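6-phospho-alpha-glucosidase (Merdibacter massiliensis, PDB 6VC6) probably hydrolyses 6-phospho-alpha-glucosides, as a family 4 glycoside hydrolase that binds NAD and a manganese ion close to the sugar phosphate. Local coordinates at residues 397-406 with 433-441. Residues are numbered along the deposited sequence; the frame is centred on the assembly and turned at random.
Sequences AYYEHSYQKA and NKGMWPELK
Oxygen O of Lys441, part of the C-terminal carboxylate, accepts from Tyr403 N at 2.8 Å; an unusually close water makes a less certain link from it to Gln404 N. These amides belong to the first turn of helix 403-412, so the C-terminal tail docks on a helix N-terminus, where peptide N-H groups have no carbonyl of a preceding turn to bond to and a negative charge would be welcome. Ser402 is the N-cap: on its short side chain, Ser402 OG accepts from Lys405 N (3.1 Å). One residue earlier, His401 leaves helix 378-400 with positive phi (53°), turning the chain between the two helices and presenting its carbonyl to the tail. With CG beside its backbone N, the same residue also reaches the tail through its ring, though only weakly: ND1 gives a bent bond to Glu439 O (3.3 Å), which lies at the imidazole edge, near its plane. Lys441 N donates to His401 O at 2.9 Å, nearly straight at hydrogen (168°) but approaching from above the carbonyl plane. With the Tyr403 bond, this fastens the last residue through its own backbone N and O, in a two-bond pairing that does not depend on its side chain.

Leu440 fits between the helices. Its branched end spreads two methyls: CD2 meets Ala397 CB and CD1 meets Ala406 CB, each at 4.0 Å, and the small alanines let the leucine come close to both helices. CD2 also lies 3.7 Å from both Ala397 O and Ser402 O. Tyr403, with CG anti to its own nitrogen (chi1 178°), touches Leu440 through CB while its hydroxyl runs off to Asp427 on helix 419-432. Pro438's compact ring crosses the Tyr398 side chain at about a right angle, setting CG 3.7 Å from CD1 at the aromatic edge.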
ATOM      1  N   ALA A 397      -1.654  20.212  -7.514  1.00 32.20           N
ATOM      2  CA  ALA A 397      -1.647  21.208  -6.448  1.00 38.56           C
ATOM      3  C   ALA A 397      -0.344  21.180  -5.665  1.00 34.61           C
ATOM      4  O   ALA A 397       0.108  22.222  -5.178  1.00 37.14           O
ATOM      5  CB  ALA A 397      -2.833  20.982  -5.512  1.00 31.58           C
ATOM      6  N   TYR A 398       0.269  20.002  -5.527  1.00 31.85           N
ATOM      7  CA  TYR A 398       1.550  19.913  -4.834  1.00 38.05           C
ATOM      8  C   TYR A 398       2.643  20.640  -5.608  1.00 41.17           C
ATOM      9  O   TYR A 398       3.435  21.391  -5.027  1.00 38.22           O
ATOM     10  CB  TYR A 398       1.931  18.447  -4.620  1.00 35.63           C
ATOM     11  CG  TYR A 398       3.398  18.245  -4.312  1.00 36.22           C
ATOM     12  CD1 TYR A 398       3.900  18.495  -3.042  1.00 41.25           C
ATOM     13  CD2 TYR A 398       4.281  17.809  -5.292  1.00 38.28           C
ATOM     14  CE1 TYR A 398       5.240  18.316  -2.755  1.00 39.82           C
ATOM     15  CE2 TYR A 398       5.622  17.628  -5.015  1.00 37.35           C
ATOM     16  CZ  TYR A 398       6.095  17.882  -3.745  1.00 41.22           C
ATOM     17  OH  TYR A 398       7.430  17.702  -3.462  1.00 47.32           O
ATOM     18  N   TYR A 399       2.698  20.432  -6.924  1.00 34.86           N
ATOM     19  CA  TYR A 399       3.760  21.022  -7.730  1.00 36.84           C
ATOM     20  C   TYR A 399       3.530  22.504  -7.999  1.00 37.31           C
ATOM     21  O   TYR A 399       4.496  23.268  -8.089  1.00 36.76           O
ATOM     22  CB  TYR A 399       3.895  20.270  -9.055  1.00 39.13           C
ATOM     23  CG  TYR A 399       4.756  19.032  -8.970  1.00 39.88           C
ATOM     24  CD1 TYR A 399       6.139  19.129  -8.894  1.00 39.12           C
ATOM     25  CD2 TYR A 399       4.186  17.765  -8.963  1.00 41.89           C
ATOM     26  CE1 TYR A 399       6.931  17.999  -8.815  1.00 41.38           C
ATOM     27  CE2 TYR A 399       4.969  16.631  -8.885  1.00 41.14           C
ATOM     28  CZ  TYR A 399       6.341  16.754  -8.811  1.00 38.04           C
ATOM     29  OH  TYR A 399       7.123  15.626  -8.732  1.00 41.86           O
ATOM     30  N   GLU A 400       2.276  22.928  -8.131  1.00 37.85           N
ATOM     31  CA  GLU A 400       1.955  24.301  -8.494  1.00 38.94           C
ATOM     32  C   GLU A 400       1.622  25.180  -7.296  1.00 40.57           C
ATOM     33  O   GLU A 400       1.406  26.382  -7.476  1.00 42.15           O
ATOM     34  CB  GLU A 400       0.785  24.324  -9.482  1.00 36.33           C
ATOM     35  CG  GLU A 400       1.097  23.691 -10.828  1.00 41.21           C
ATOM     36  CD  GLU A 400      -0.124  23.595 -11.720  1.00 49.90           C
ATOM     37  OE1 GLU A 400      -0.235  22.607 -12.475  1.00 53.61           O
ATOM     38  OE2 GLU A 400      -0.974  24.509 -11.665  1.00 62.81           O
ATOM     39  N   HIS A 401       1.583  24.615  -6.087  1.00 35.63           N
ATOM     40  CA  HIS A 401       1.157  25.348  -4.893  1.00 42.43           C
ATOM     41  C   HIS A 401      -0.208  25.994  -5.116  1.00 40.79           C
ATOM     42  O   HIS A 401      -0.434  27.158  -4.777  1.00 39.70           O
ATOM     43  CB  HIS A 401       2.196  26.395  -4.483  1.00 45.19           C
ATOM     44  CG  HIS A 401       3.535  25.822  -4.140  1.00 46.15           C
ATOM     45  ND1 HIS A 401       3.689  24.737  -3.303  1.00 53.45           N
ATOM     46  CD2 HIS A 401       4.783  26.186  -4.517  1.00 52.76           C
ATOM     47  CE1 HIS A 401       4.974  24.458  -3.181  1.00 50.12           C
ATOM     48  NE2 HIS A 401       5.659  25.321  -3.908  1.00 50.21           N
ATOM     49  N   SER A 402      -1.128  25.228  -5.694  1.00 36.62           N
ATOM     50  CA  SER A 402      -2.398  25.748  -6.191  1.00 38.78           C
ATOM     51  C   SER A 402      -3.539  25.240  -5.318  1.00 36.96           C
ATOM     52  O   SER A 402      -3.841  24.042  -5.313  1.00 33.43           O
ATOM     53  CB  SER A 402      -2.608  25.345  -7.649  1.00 38.10           C
ATOM     54  OG  SER A 402      -3.872  25.774  -8.120  1.00 39.32           O
ATOM     55  N   TYR A 403      -4.175  26.159  -4.585  1.00 38.40           N
ATOM     56  CA  TYR A 403      -5.415  25.824  -3.892  1.00 38.64           C
ATOM     57  C   TYR A 403      -6.491  25.404  -4.884  1.00 37.35           C
ATOM     58  O   TYR A 403      -7.296  24.508  -4.601  1.00 36.56           O
ATOM     59  CB  TYR A 403      -5.881  27.022  -3.059  1.00 40.59           C
ATOM     60  CG  TYR A 403      -7.186  26.824  -2.311  1.00 37.17           C
ATOM     61  CD1 TYR A 403      -8.412  27.027  -2.936  1.00 34.65           C
ATOM     62  CD2 TYR A 403      -7.191  26.454  -0.972  1.00 38.46           C
ATOM     63  CE1 TYR A 403      -9.601  26.852  -2.255  1.00 37.08           C
ATOM     64  CE2 TYR A 403      -8.378  26.280  -0.281  1.00 34.76           C
ATOM     65  CZ  TYR A 403      -9.580  26.480  -0.929  1.00 35.17           C
ATOM     66  OH  TYR A 403     -10.762  26.305  -0.246  1.00 38.33           O
ATOM     67  N   GLN A 404      -6.516  26.041  -6.059  1.00 34.94           N
ATOM     68  CA  GLN A 404      -7.546  25.747  -7.050  1.00 37.10           C
ATOM     69  C   GLN A 404      -7.442  24.313  -7.554  1.00 39.25           C
ATOM     70  O   GLN A 404      -8.461  23.652  -7.784  1.00 35.29           O
ATOM     71  CB  GLN A 404      -7.445  26.737  -8.211  1.00 40.47           C
ATOM     72  CG  GLN A 404      -8.482  26.529  -9.302  1.00 43.00           C
ATOM     73  CD  GLN A 404      -9.898  26.733  -8.804  1.00 42.24           C
ATOM     74  OE1 GLN A 404     -10.162  27.616  -7.987  1.00 50.85           O
ATOM     75  NE2 GLN A 404     -10.820  25.912  -9.293  1.00 41.31           N
ATOM     76  N   LYS A 405      -6.216  23.814  -7.731  1.00 33.91           N
ATOM     77  CA  LYS A 405      -6.043  22.431  -8.164  1.00 37.65           C
ATOM     78  C   LYS A 405      -6.523  21.456  -7.096  1.00 35.70           C
ATOM     79  O   LYS A 405      -7.127  20.425  -7.415  1.00 37.61           O
ATOM     80  CB  LYS A 405      -4.579  22.168  -8.513  1.00 33.14           C
ATOM     81  CG  LYS A 405      -4.164  22.673  -9.885  1.00 39.58           C
ATOM     82  CD  LYS A 405      -5.035  22.077 -10.978  1.00 39.35           C
ATOM     83  CE  LYS A 405      -4.679  22.651 -12.340  1.00 44.50           C
ATOM     84  NZ  LYS A 405      -3.672  21.815 -13.049  1.00 46.43           N
ATOM     85  N   ALA A 406      -6.266  21.767  -5.823  1.00 34.75           N
ATOM     86  CA  ALA A 406      -6.732  20.904  -4.742  1.00 36.49           C
ATOM     87  C   ALA A 406      -8.252  20.903  -4.654  1.00 32.93           C
ATOM     88  O   ALA A 406      -8.864  19.861  -4.389  1.00 33.08           O
ATOM     89  CB  ALA A 406      -6.115  21.344  -3.416  1.00 33.53           C
ATOM     90  N   ASN A 433      -3.131  20.298   8.802  1.00 43.81           N
ATOM     91  CA  ASN A 433      -1.921  19.883   8.102  1.00 44.16           C
ATOM     92  C   ASN A 433      -0.966  21.049   7.863  1.00 45.11           C
ATOM     93  O   ASN A 433      -0.295  21.093   6.825  1.00 48.02           O
ATOM     94  CB  ASN A 433      -2.277  19.221   6.770  1.00 39.50           C
ATOM     95  CG  ASN A 433      -2.840  17.826   6.942  1.00 42.73           C
ATOM     96  OD1 ASN A 433      -2.095  16.852   7.025  1.00 38.89           O
ATOM     97  ND2 ASN A 433      -4.163  17.722   6.985  1.00 34.28           N
ATOM     98  N   LYS A 434      -0.882  21.982   8.813  1.00 45.89           N
ATOM     99  CA  LYS A 434      -0.232  23.266   8.556  1.00 50.01           C
ATOM    100  C   LYS A 434       1.227  23.096   8.149  1.00 54.07           C
ATOM    101  O   LYS A 434       1.677  23.678   7.155  1.00 66.80           O
ATOM    102  CB  LYS A 434      -0.339  24.165   9.787  1.00 52.60           C
ATOM    103  CG  LYS A 434      -0.153  25.640   9.477  1.00 67.15           C
ATOM    104  CD  LYS A 434      -1.492  26.333   9.321  1.00 71.36           C
ATOM    105  CE  LYS A 434      -1.940  26.915  10.646  1.00 73.29           C
ATOM    106  NZ  LYS A 434      -3.414  27.011  10.735  1.00 71.41           N
ATOM    107  N   GLY A 435       1.986  22.311   8.907  1.00 40.46           N
ATOM    108  CA  GLY A 435       3.404  22.181   8.634  1.00 47.94           C
ATOM    109  C   GLY A 435       3.793  20.910   7.907  1.00 52.27           C
ATOM    110  O   GLY A 435       4.965  20.521   7.916  1.00 49.42           O
HETATM  111  N   MSE A 436       2.829  20.257   7.265  1.00 44.48           N
HETATM  112  CA  MSE A 436       3.084  18.970   6.626  1.00 47.96           C
HETATM  113  C   MSE A 436       2.656  18.941   5.160  1.00 43.40           C
HETATM  114  O   MSE A 436       3.012  18.024   4.419  1.00 42.76           O
HETATM  115  CB  MSE A 436       2.375  17.856   7.394  1.00 46.04           C
HETATM  116  CG  MSE A 436       2.910  17.640   8.801  1.00 57.55           C
HETATM  117 SE   MSE A 436       1.605  16.801   9.982  1.00 65.29          SE
HETATM  118  CE  MSE A 436       0.493  18.352  10.357  1.00 50.67           C
ATOM    119  N   TRP A 437       1.892  19.939   4.751  1.00 41.17           N
ATOM    120  CA  TRP A 437       1.409  20.069   3.388  1.00 42.89           C
ATOM    121  C   TRP A 437       2.264  21.056   2.611  1.00 39.49           C
ATOM    122  O   TRP A 437       2.977  21.874   3.197  1.00 43.29           O
ATOM    123  CB  TRP A 437      -0.046  20.552   3.384  1.00 39.35           C
ATOM    124  CG  TRP A 437      -1.070  19.464   3.413  1.00 39.81           C
ATOM    125  CD1 TRP A 437      -0.888  18.170   3.808  1.00 35.03           C
ATOM    126  CD2 TRP A 437      -2.445  19.577   3.029  1.00 38.01           C
ATOM    127  NE1 TRP A 437      -2.066  17.472   3.696  1.00 37.26           N
ATOM    128  CE2 TRP A 437      -3.037  18.313   3.219  1.00 36.00           C
ATOM    129  CE3 TRP A 437      -3.233  20.625   2.543  1.00 32.65           C
ATOM    130  CZ2 TRP A 437      -4.379  18.070   2.940  1.00 33.38           C
ATOM    131  CZ3 TRP A 437      -4.564  20.381   2.266  1.00 38.08           C
ATOM    132  CH2 TRP A 437      -5.124  19.113   2.464  1.00 36.72           C
ATOM    133  N   PRO A 438       2.222  21.011   1.282  1.00 39.17           N
ATOM    134  CA  PRO A 438       2.733  22.140   0.502  1.00 39.34           C
ATOM    135  C   PRO A 438       1.799  23.330   0.643  1.00 42.33           C
ATOM    136  O   PRO A 438       0.625  23.194   0.992  1.00 40.21           O
ATOM    137  CB  PRO A 438       2.749  21.606  -0.934  1.00 40.16           C
ATOM    138  CG  PRO A 438       1.678  20.567  -0.947  1.00 39.81           C
ATOM    139  CD  PRO A 438       1.724  19.926   0.416  1.00 44.51           C
ATOM    140  N   GLU A 439       2.340  24.515   0.384  1.00 41.39           N
ATOM    141  CA  GLU A 439       1.514  25.713   0.405  1.00 44.73           C
ATOM    142  C   GLU A 439       0.477  25.643  -0.708  1.00 43.56           C
ATOM    143  O   GLU A 439       0.759  25.166  -1.811  1.00 42.53           O
ATOM    144  CB  GLU A 439       2.373  26.966   0.251  1.00 50.09           C
ATOM    145  CG  GLU A 439       2.134  28.021   1.320  1.00 58.62           C
ATOM    146  CD  GLU A 439       2.823  29.334   1.001  1.00 64.06           C
ATOM    147  OE1 GLU A 439       2.414  30.001   0.029  1.00 60.80           O
ATOM    148  OE2 GLU A 439       3.779  29.701   1.711  1.00 75.19           O
ATOM    149  N   LEU A 440      -0.735  26.101  -0.411  1.00 38.94           N
ATOM    150  CA  LEU A 440      -1.837  26.107  -1.372  1.00 42.02           C
ATOM    151  C   LEU A 440      -2.348  27.538  -1.481  1.00 43.19           C
ATOM    152  O   LEU A 440      -3.094  28.007  -0.616  1.00 55.64           O
ATOM    153  CB  LEU A 440      -2.943  25.144  -0.948  1.00 38.07           C
ATOM    154  CG  LEU A 440      -2.582  23.657  -0.912  1.00 38.91           C
ATOM    155  CD1 LEU A 440      -3.799  22.818  -0.552  1.00 35.83           C
ATOM    156  CD2 LEU A 440      -1.993  23.209  -2.241  1.00 32.46           C
ATOM    157  N   LYS A 441      -1.946  28.230  -2.543  1.00 43.90           N
ATOM    158  CA  LYS A 441      -2.333  29.621  -2.743  1.00 52.03           C
ATOM    159  C   LYS A 441      -3.051  29.807  -4.075  1.00 47.42           C
ATOM    160  O   LYS A 441      -3.397  28.835  -4.745  1.00 46.18           O
ATOM    161  CB  LYS A 441      -1.106  30.531  -2.674  1.00 51.05           C
ATOM    162  CG  LYS A 441      -0.467  30.603  -1.298  1.00 60.31           C
ATOM    163  CD  LYS A 441      -1.506  30.880  -0.224  1.00 68.46           C
ATOM    164  CE  LYS A 441      -0.866  31.433   1.039  1.00 71.27           C
ATOM    165  NZ  LYS A 441      -1.881  32.016   1.958  1.00 72.96           N
TER
HETATM  166  O   HOH W   1      -5.090  28.494  -6.564  1.00 40.52           O